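PDB 5NV8: EF-P arginine 32 rhamnosyl-transferase from Pseudomonas putida KT2440, which belongs to the EarP family of rhamnosyltransferases, glycosyltransferases built from two Rossmann-like domains in a GT-B arrangement. Local coordinates for residues A185-G189 / L190-L194; D193-P196 / G197-L200; C324-S327 / D328-A332. All coordinates share one frame; numbering follows the deposited sequence.

Overall arrangement
Contacts 1 and 2 follow each other in the chain and share Asp-193 and Leu-194. Together they lead from helix 180-189 to strand 199-203 of the six-stranded sheet. They also touch in space, where Leu-187 CD1 lies 4.2 Å from Leu-200 CD2. Contact 1 is partly buried and ends a helix; contact 2 is a tight turn at the surface, before a strand. Contact 3 is also at the surface, with its centre about 28 Å from that of contact 2, and starts helix 328-343. Backbone bonds shape all three. Contacts 1 and 2 add mostly apolar packing, while contact 3 adds a serine cap position and several aspartates.

Contact 1 (A185-G189 / L190-L194); sequences AFLQG and LGVDL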
ATOM      1  N   ALA A 185     -16.303 -13.313  -6.208  1.00 47.76           N
ATOM      2  CA  ALA A 185     -17.015 -12.275  -6.947  1.00 47.39           C
ATOM      3  C   ALA A 185     -16.072 -11.160  -7.388  1.00 47.25           C
ATOM      4  O   ALA A 185     -16.089 -10.746  -8.554  1.00 48.50           O
ATOM      5  CB  ALA A 185     -18.155 -11.717  -6.096  1.00 47.45           C
ATOM      6  N   PHE A 186     -15.235 -10.664  -6.472  1.00 35.35           N
ATOM      7  CA  PHE A 186     -14.372  -9.535  -6.807  1.00 34.12           C
ATOM      8  C   PHE A 186     -13.333  -9.916  -7.859  1.00 31.38           C
ATOM      9  O   PHE A 186     -13.085  -9.150  -8.798  1.00 32.82           O
ATOM     10  CB  PHE A 186     -13.676  -9.001  -5.558  1.00 29.34           C
ATOM     11  CG  PHE A 186     -12.668  -7.929  -5.851  1.00 32.01           C
ATOM     12  CD1 PHE A 186     -13.063  -6.735  -6.431  1.00 29.25           C
ATOM     13  CD2 PHE A 186     -11.323  -8.126  -5.586  1.00 27.18           C
ATOM     14  CE1 PHE A 186     -12.144  -5.749  -6.719  1.00 28.80           C
ATOM     15  CE2 PHE A 186     -10.396  -7.141  -5.875  1.00 34.87           C
ATOM     16  CZ  PHE A 186     -10.810  -5.949  -6.441  1.00 36.62           C
ATOM     17  N   LEU A 187     -12.706 -11.085  -7.709  1.00 30.88           N
ATOM     18  CA  LEU A 187     -11.730 -11.533  -8.699  1.00 42.06           C
ATOM     19  C   LEU A 187     -12.375 -11.679 -10.072  1.00 41.20           C
ATOM     20  O   LEU A 187     -11.837 -11.204 -11.080  1.00 48.52           O
ATOM     21  CB  LEU A 187     -11.096 -12.851  -8.254  1.00 40.98           C
ATOM     22  CG  LEU A 187      -9.870 -12.722  -7.347  1.00 42.80           C
ATOM     23  CD1 LEU A 187      -9.268 -14.087  -7.038  1.00 40.74           C
ATOM     24  CD2 LEU A 187      -8.835 -11.798  -7.974  1.00 41.52           C
ATOM     25  N   GLN A 188     -13.537 -12.333 -10.131  1.00 41.58           N
ATOM     26  CA  GLN A 188     -14.244 -12.486 -11.397  1.00 43.39           C
ATOM     27  C   GLN A 188     -14.775 -11.162 -11.929  1.00 52.61           C
ATOM     28  O   GLN A 188     -14.975 -11.032 -13.141  1.00 60.65           O
ATOM     29  CB  GLN A 188     -15.393 -13.482 -11.239  1.00 43.82           C
ATOM     30  CG  GLN A 188     -15.028 -14.909 -11.610  1.00 55.53           C
ATOM     31  CD  GLN A 188     -16.200 -15.859 -11.484  1.00 63.72           C
ATOM     32  OE1 GLN A 188     -17.350 -15.476 -11.697  1.00 68.39           O
ATOM     33  NE2 GLN A 188     -15.913 -17.108 -11.135  1.00 65.73           N
ATOM     34  N   GLY A 189     -15.010 -10.180 -11.056  1.00 46.15           N
ATOM     35  CA  GLY A 189     -15.431  -8.870 -11.517  1.00 39.65           C
ATOM     36  C   GLY A 189     -14.341  -8.086 -12.215  1.00 40.57           C
ATOM     37  O   GLY A 189     -14.645  -7.142 -12.952  1.00 39.93           O
ATOM     38  N   LEU A 190     -13.079  -8.458 -12.006  1.00 45.76           N
ATOM     39  CA  LEU A 190     -11.944  -7.774 -12.613  1.00 48.02           C
ATOM     40  C   LEU A 190     -11.370  -8.531 -13.803  1.00 49.95           C
ATOM     41  O   LEU A 190     -10.281  -8.187 -14.274  1.00 52.10           O
ATOM     42  CB  LEU A 190     -10.852  -7.536 -11.566  1.00 51.60           C
ATOM     43  CG  LEU A 190     -10.836  -6.166 -10.880  1.00 59.46           C
ATOM     44  CD1 LEU A 190     -12.196  -5.829 -10.279  1.00 60.52           C
ATOM     45  CD2 LEU A 190      -9.748  -6.110  -9.817  1.00 58.70           C
ATOM     46  N   GLY A 191     -12.072  -9.544 -14.300  1.00 49.56           N
ATOM     47  CA  GLY A 191     -11.583 -10.321 -15.426  1.00 47.98           C
ATOM     48  C   GLY A 191     -10.408 -11.216 -15.093  1.00 48.21           C
ATOM     49  O   GLY A 191      -9.514 -11.395 -15.929  1.00 55.67           O
ATOM     50  N   VAL A 192     -10.391 -11.787 -13.890  1.00 45.43           N
ATOM     51  CA  VAL A 192      -9.292 -12.620 -13.415  1.00 36.06           C
ATOM     52  C   VAL A 192      -9.823 -14.032 -13.208  1.00 44.15           C
ATOM     53  O   VAL A 192     -10.748 -14.243 -12.414  1.00 59.73           O
ATOM     54  CB  VAL A 192      -8.681 -12.074 -12.114  1.00 37.83           C
ATOM     55  CG1 VAL A 192      -7.748 -13.102 -11.489  1.00 42.77           C
ATOM     56  CG2 VAL A 192      -7.954 -10.763 -12.371  1.00 33.78           C
ATOM     57  N   ASP A 193      -9.243 -14.995 -13.924  1.00 46.84           N
ATOM     58  CA  ASP A 193      -9.523 -16.415 -13.716  1.00 45.17           C
ATOM     59  C   ASP A 193      -8.368 -16.986 -12.901  1.00 43.88           C
ATOM     60  O   ASP A 193      -7.305 -17.299 -13.445  1.00 51.37           O
ATOM     61  CB  ASP A 193      -9.692 -17.146 -15.044  1.00 45.51           C
ATOM     62  CG  ASP A 193     -10.289 -18.532 -14.876  1.00 49.85           C
ATOM     63  OD1 ASP A 193     -10.426 -18.990 -13.721  1.00 51.77           O
ATOM     64  OD2 ASP A 193     -10.617 -19.168 -15.900  1.00 55.20           O
ATOM     65  N   LEU A 194      -8.585 -17.121 -11.595  1.00 44.12           N
ATOM     66  CA  LEU A 194      -7.535 -17.557 -10.683  1.00 38.82           C
ATOM     67  C   LEU A 194      -7.026 -18.942 -11.063  1.00 42.91           C
ATOM     68  O   LEU A 194      -7.811 -19.875 -11.261  1.00 44.56           O
ATOM     69  CB  LEU A 194      -8.069 -17.555  -9.248  1.00 43.60           C
ATOM     70  CG  LEU A 194      -7.136 -17.811  -8.059  1.00 45.15           C
ATOM     71  CD1 LEU A 194      -7.057 -19.297  -7.716  1.00 45.44           C
ATOM     72  CD2 LEU A 194      -5.749 -17.228  -8.301  1.00 31.47           C
TER
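The ring of Phe-186 meets both methyl groups of Leu-190 at an oblique angle. Its CZ lies 3.5 Å from Leu-190 CD2, and its CE1 lies 3.6 Å from Leu-190 CD1. The ring swings over to this leucine because CG stands opposite the backbone N (chi1 174°). Asp-270, Arg-273 and Ser-277 of helix 268-277 also touch the Phe-186 side chain.

The chain leaves helix 180-189 here through a Schellman motif. Val-192 N donates to Leu-187 O at 3.2 Å. Gly-191 N makes a weak bond to Gln-188 O, 3.5 Å long. Gly-191 has a positive phi (71°), which turns the chain back across the helix end. Leu-187 O also accepts from Leu-190 N at 3.2 Å. The two donors reach this oxygen from opposite faces of its carbonyl plane. Leu-190 N also bonds weakly to Phe-186 O.

The apolar contact that goes with this motif is present too. Leu-187 CD2 packs on Val-192 CG1 at 3.9 Å, and Leu-187 CD1 approaches Leu-194 CB at 4.3 Å. Val-192 then reaches His-226 and Leu-228 of strand 225-230, and Gln-261 and Leu-263 of strand 258-263.

The chemistry is thus divided. Backbone bonds, two of them weak, engage several polar groups at the helix end, while the apolar side chains tie that end to the neighbouring helix and the sheet.

Contact 2 (D193-P196 / G197-L200); sequences DLVP and GALL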
ATOM      1  N   ASP A 193      -9.243 -14.995 -13.924  1.00 46.84           N
ATOM      2  CA  ASP A 193      -9.523 -16.415 -13.716  1.00 45.17           C
ATOM      3  C   ASP A 193      -8.368 -16.986 -12.901  1.00 43.88           C
ATOM      4  O   ASP A 193      -7.305 -17.299 -13.445  1.00 51.37           O
ATOM      5  CB  ASP A 193      -9.692 -17.146 -15.044  1.00 45.51           C
ATOM      6  CG  ASP A 193     -10.289 -18.532 -14.876  1.00 49.85           C
ATOM      7  OD1 ASP A 193     -10.426 -18.990 -13.721  1.00 51.77           O
ATOM      8  OD2 ASP A 193     -10.617 -19.168 -15.900  1.00 55.20           O
ATOM      9  N   LEU A 194      -8.585 -17.121 -11.595  1.00 44.12           N
ATOM     10  CA  LEU A 194      -7.535 -17.557 -10.683  1.00 38.82           C
ATOM     11  C   LEU A 194      -7.026 -18.942 -11.063  1.00 42.91           C
ATOM     12  O   LEU A 194      -7.811 -19.875 -11.261  1.00 44.56           O
ATOM     13  CB  LEU A 194      -8.069 -17.555  -9.248  1.00 43.60           C
ATOM     14  CG  LEU A 194      -7.136 -17.811  -8.059  1.00 45.15           C
ATOM     15  CD1 LEU A 194      -7.057 -19.297  -7.716  1.00 45.44           C
ATOM     16  CD2 LEU A 194      -5.749 -17.228  -8.301  1.00 31.47           C
ATOM     17  N   VAL A 195      -5.707 -19.071 -11.174  1.00 41.08           N
ATOM     18  CA  VAL A 195      -5.078 -20.361 -11.451  1.00 38.76           C
ATOM     19  C   VAL A 195      -5.217 -21.225 -10.203  1.00 34.37           C
ATOM     20  O   VAL A 195      -4.735 -20.836  -9.131  1.00 30.56           O
ATOM     21  CB  VAL A 195      -3.604 -20.197 -11.859  1.00 36.88           C
ATOM     22  CG1 VAL A 195      -2.981 -21.550 -12.157  1.00 35.96           C
ATOM     23  CG2 VAL A 195      -3.480 -19.278 -13.063  1.00 39.49           C
ATOM     24  N   PRO A 196      -5.859 -22.389 -10.290  1.00 40.93           N
ATOM     25  CA  PRO A 196      -6.084 -23.203  -9.087  1.00 34.24           C
ATOM     26  C   PRO A 196      -4.770 -23.613  -8.435  1.00 30.14           C
ATOM     27  O   PRO A 196      -3.833 -24.050  -9.107  1.00 33.60           O
ATOM     28  CB  PRO A 196      -6.858 -24.415  -9.616  1.00 33.43           C
ATOM     29  CG  PRO A 196      -7.442 -23.965 -10.918  1.00 43.58           C
ATOM     30  CD  PRO A 196      -6.453 -23.000 -11.490  1.00 38.21           C
ATOM     31  N   GLY A 197      -4.710 -23.459  -7.114  1.00 29.36           N
ATOM     32  CA  GLY A 197      -3.524 -23.802  -6.354  1.00 34.23           C
ATOM     33  C   GLY A 197      -2.342 -22.877  -6.535  1.00 41.59           C
ATOM     34  O   GLY A 197      -1.239 -23.216  -6.095  1.00 53.72           O
ATOM     35  N   ALA A 198      -2.530 -21.721  -7.159  1.00 26.74           N
ATOM     36  CA  ALA A 198      -1.439 -20.801  -7.440  1.00 28.47           C
ATOM     37  C   ALA A 198      -1.312 -19.742  -6.352  1.00 28.18           C
ATOM     38  O   ALA A 198      -2.303 -19.300  -5.765  1.00 24.87           O
ATOM     39  CB  ALA A 198      -1.635 -20.116  -8.793  1.00 26.40           C
ATOM     40  N   LEU A 199      -0.067 -19.341  -6.092  1.00 27.19           N
ATOM     41  CA  LEU A 199       0.204 -18.213  -5.208  1.00 28.61           C
ATOM     42  C   LEU A 199      -0.151 -16.909  -5.918  1.00 31.45           C
ATOM     43  O   LEU A 199       0.294 -16.668  -7.042  1.00 41.40           O
ATOM     44  CB  LEU A 199       1.678 -18.212  -4.789  1.00 31.42           C
ATOM     45  CG  LEU A 199       2.088 -17.255  -3.663  1.00 35.31           C
ATOM     46  CD1 LEU A 199       1.717 -17.827  -2.302  1.00 31.78           C
ATOM     47  CD2 LEU A 199       3.580 -16.943  -3.730  1.00 27.19           C
ATOM     48  N   LEU A 200      -0.959 -16.071  -5.269  1.00 33.88           N
ATOM     49  CA  LEU A 200      -1.467 -14.842  -5.873  1.00 32.13           C
ATOM     50  C   LEU A 200      -0.643 -13.677  -5.338  1.00 28.74           C
ATOM     51  O   LEU A 200      -0.564 -13.482  -4.122  1.00 36.43           O
ATOM     52  CB  LEU A 200      -2.957 -14.655  -5.557  1.00 33.85           C
ATOM     53  CG  LEU A 200      -3.829 -13.750  -6.443  1.00 28.83           C
ATOM     54  CD1 LEU A 200      -3.833 -14.216  -7.901  1.00 25.34           C
ATOM     55  CD2 LEU A 200      -5.266 -13.615  -5.921  1.00 34.15           C
TER
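Ala-198 N donates to Val-195 O at 3.1 Å, and this bond closes the turn. It is bent, with an angle of 146° at the hydrogen. The donor sits above the carbonyl plane and does not lie on a lone pair. Ala-198 CB also lies 3.2 Å from Val-195 O, so the alanine methyl and amide both crowd round this oxygen.

The methyl group also faces the valine side chain. Ala-198 CB is 3.6 Å from Val-195 CB and 3.9 Å from Val-195 CG1. This apolar contact accompanies the closed turn and joins its first and last residues through their side chains as well as their backbones.

Residues 195 to 198 form a type II beta turn, with Pro-196 and Gly-197 at its two central positions. The proline ring restricts the backbone phi of the first of these. Gly-197 has a positive phi (72°), as the second central position of this turn type requires. The turn brings the chain into strand 199-203, which runs between strands 225-230 and 280-284 in the sheet of a Rossmann-like domain.

Further in, Leu-194 reaches across to the start of the strand. Its side chain extends away from its own amide nitrogen (chi1 -173°), which carries CD2 towards Leu-200. Leu-194 CD2 and Leu-200 CD1 are 3.6 Å apart, and the two side chains meet at a slant. Both leucines also touch His-226, whose ND1 is hydrogen-bonded to Val-195 N. At the start of the strand, Leu-200 N donates to Asp-279 OD2.

Contact 3 (C324-S327 / D328-A332); sequences CGLS and DDADA
Leu-326 CB lies beside the first turn of the following helix, 3.9 Å from both Asp-331 N and Ala-330 CB. Further out, the Leu-326 CD2 branch packs on Ala-330 CB at 3.8 Å. The same leucine touches Glu-360, Leu-361 and His-364 of helix 358-373, and Ala-330 also meets Glu-360. The apolar side of the turn is thus set against a second helix.

Ser-327 occupies the N-cap position of helix 328-343. Its carbonyl oxygen accepts from Asp-331 N, an opening bond of the helix. This bond is nearly straight, with an N-H...O angle of 165°, but the modelled distance of 2.5 Å between Asp-331 N and Ser-327 O is too short to trust in detail. Ser-327 OG lies 3.6 Å from Ala-330 CB and is hydrogen-bonded to Glu-360 OE1, which links the cap residue to helix 358-373.

Asp-328, Asp-329 and Asp-331 all lie in the opening turns. Their negative charges would probably interact favourably with the N-terminal end of the helix dipole. Asp-331 OD2 also forms a salt bridge with Arg-323 NE, just before the loop.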
ATOM      1  N   CYS A 324      11.246  -7.327  14.515  1.00 56.90           N
ATOM      2  CA  CYS A 324      11.588  -7.586  15.913  1.00 61.10           C
ATOM      3  C   CYS A 324      11.248  -9.011  16.346  1.00 59.55           C
ATOM      4  O   CYS A 324      12.023  -9.640  17.076  1.00 64.87           O
ATOM      5  CB  CYS A 324      10.888  -6.568  16.813  1.00 56.93           C
ATOM      6  SG  CYS A 324      11.746  -4.980  16.920  1.00 58.96           S
ATOM      7  N   GLY A 325      10.106  -9.542  15.912  1.00 56.05           N
ATOM      8  CA  GLY A 325       9.629 -10.795  16.467  1.00 59.31           C
ATOM      9  C   GLY A 325      10.085 -12.081  15.803  1.00 59.02           C
ATOM     10  O   GLY A 325       9.828 -13.161  16.345  1.00 52.29           O
ATOM     11  N   LEU A 326      10.761 -12.013  14.663  1.00 39.09           N
ATOM     12  CA  LEU A 326      11.042 -13.211  13.884  1.00 45.15           C
ATOM     13  C   LEU A 326      12.338 -13.887  14.329  1.00 47.13           C
ATOM     14  O   LEU A 326      13.229 -13.268  14.915  1.00 47.05           O
ATOM     15  CB  LEU A 326      11.112 -12.878  12.394  1.00 36.35           C
ATOM     16  CG  LEU A 326       9.774 -12.512  11.750  1.00 50.58           C
ATOM     17  CD1 LEU A 326       9.985 -11.630  10.530  1.00 49.37           C
ATOM     18  CD2 LEU A 326       8.991 -13.767  11.386  1.00 51.79           C
ATOM     19  N   SER A 327      12.425 -15.183  14.033  1.00 41.61           N
ATOM     20  CA  SER A 327      13.616 -15.961  14.331  1.00 48.83           C
ATOM     21  C   SER A 327      14.771 -15.535  13.426  1.00 46.33           C
ATOM     22  O   SER A 327      14.601 -14.782  12.465  1.00 48.23           O
ATOM     23  CB  SER A 327      13.334 -17.454  14.166  1.00 51.19           C
ATOM     24  OG  SER A 327      12.942 -17.751  12.837  1.00 46.50           O
ATOM     25  N   ASP A 328      15.964 -16.046  13.741  1.00 49.93           N
ATOM     26  CA  ASP A 328      17.165 -15.619  13.028  1.00 51.11           C
ATOM     27  C   ASP A 328      17.098 -15.985  11.549  1.00 53.17           C
ATOM     28  O   ASP A 328      17.524 -15.204  10.690  1.00 51.59           O
ATOM     29  CB  ASP A 328      18.402 -16.229  13.681  1.00 49.14           C
ATOM     30  CG  ASP A 328      18.644 -15.691  15.075  1.00 62.86           C
ATOM     31  OD1 ASP A 328      18.837 -14.464  15.215  1.00 68.56           O
ATOM     32  OD2 ASP A 328      18.634 -16.492  16.033  1.00 67.61           O
ATOM     33  N   ASP A 329      16.567 -17.167  11.231  1.00 48.33           N
ATOM     34  CA  ASP A 329      16.446 -17.557   9.831  1.00 49.16           C
ATOM     35  C   ASP A 329      15.363 -16.746   9.123  1.00 47.95           C
ATOM     36  O   ASP A 329      15.509 -16.403   7.945  1.00 47.09           O
ATOM     37  CB  ASP A 329      16.164 -19.056   9.726  1.00 52.77           C
ATOM     38  CG  ASP A 329      17.404 -19.905   9.971  1.00 56.02           C
ATOM     39  OD1 ASP A 329      18.528 -19.367   9.869  1.00 56.46           O
ATOM     40  OD2 ASP A 329      17.257 -21.114  10.259  1.00 45.80           O
ATOM     41  N   ALA A 330      14.274 -16.423   9.826  1.00 41.54           N
ATOM     42  CA  ALA A 330      13.212 -15.626   9.216  1.00 44.13           C
ATOM     43  C   ALA A 330      13.579 -14.148   9.167  1.00 41.99           C
ATOM     44  O   ALA A 330      13.257 -13.459   8.192  1.00 41.06           O
ATOM     45  CB  ALA A 330      11.900 -15.824   9.973  1.00 37.62           C
ATOM     46  N   ASP A 331      14.238 -13.645  10.214  1.00 37.39           N
ATOM     47  CA  ASP A 331      14.726 -12.269  10.207  1.00 38.13           C
ATOM     48  C   ASP A 331      15.681 -12.037   9.044  1.00 43.68           C
ATOM     49  O   ASP A 331      15.568 -11.042   8.319  1.00 37.56           O
ATOM     50  CB  ASP A 331      15.406 -11.958  11.545  1.00 40.80           C
ATOM     51  CG  ASP A 331      15.791 -10.499  11.691  1.00 51.01           C
ATOM     52  OD1 ASP A 331      16.748 -10.060  11.020  1.00 56.29           O
ATOM     53  OD2 ASP A 331      15.145  -9.793  12.493  1.00 48.23           O
ATOM     54  N   ALA A 332      16.625 -12.961   8.841  1.00 48.87           N
ATOM     55  CA  ALA A 332      17.596 -12.817   7.761  1.00 51.99           C
ATOM     56  C   ALA A 332      16.924 -12.873   6.396  1.00 47.76           C
ATOM     57  O   ALA A 332      17.330 -12.166   5.466  1.00 50.07           O
ATOM     58  CB  ALA A 332      18.669 -13.899   7.870  1.00 48.44           C
TER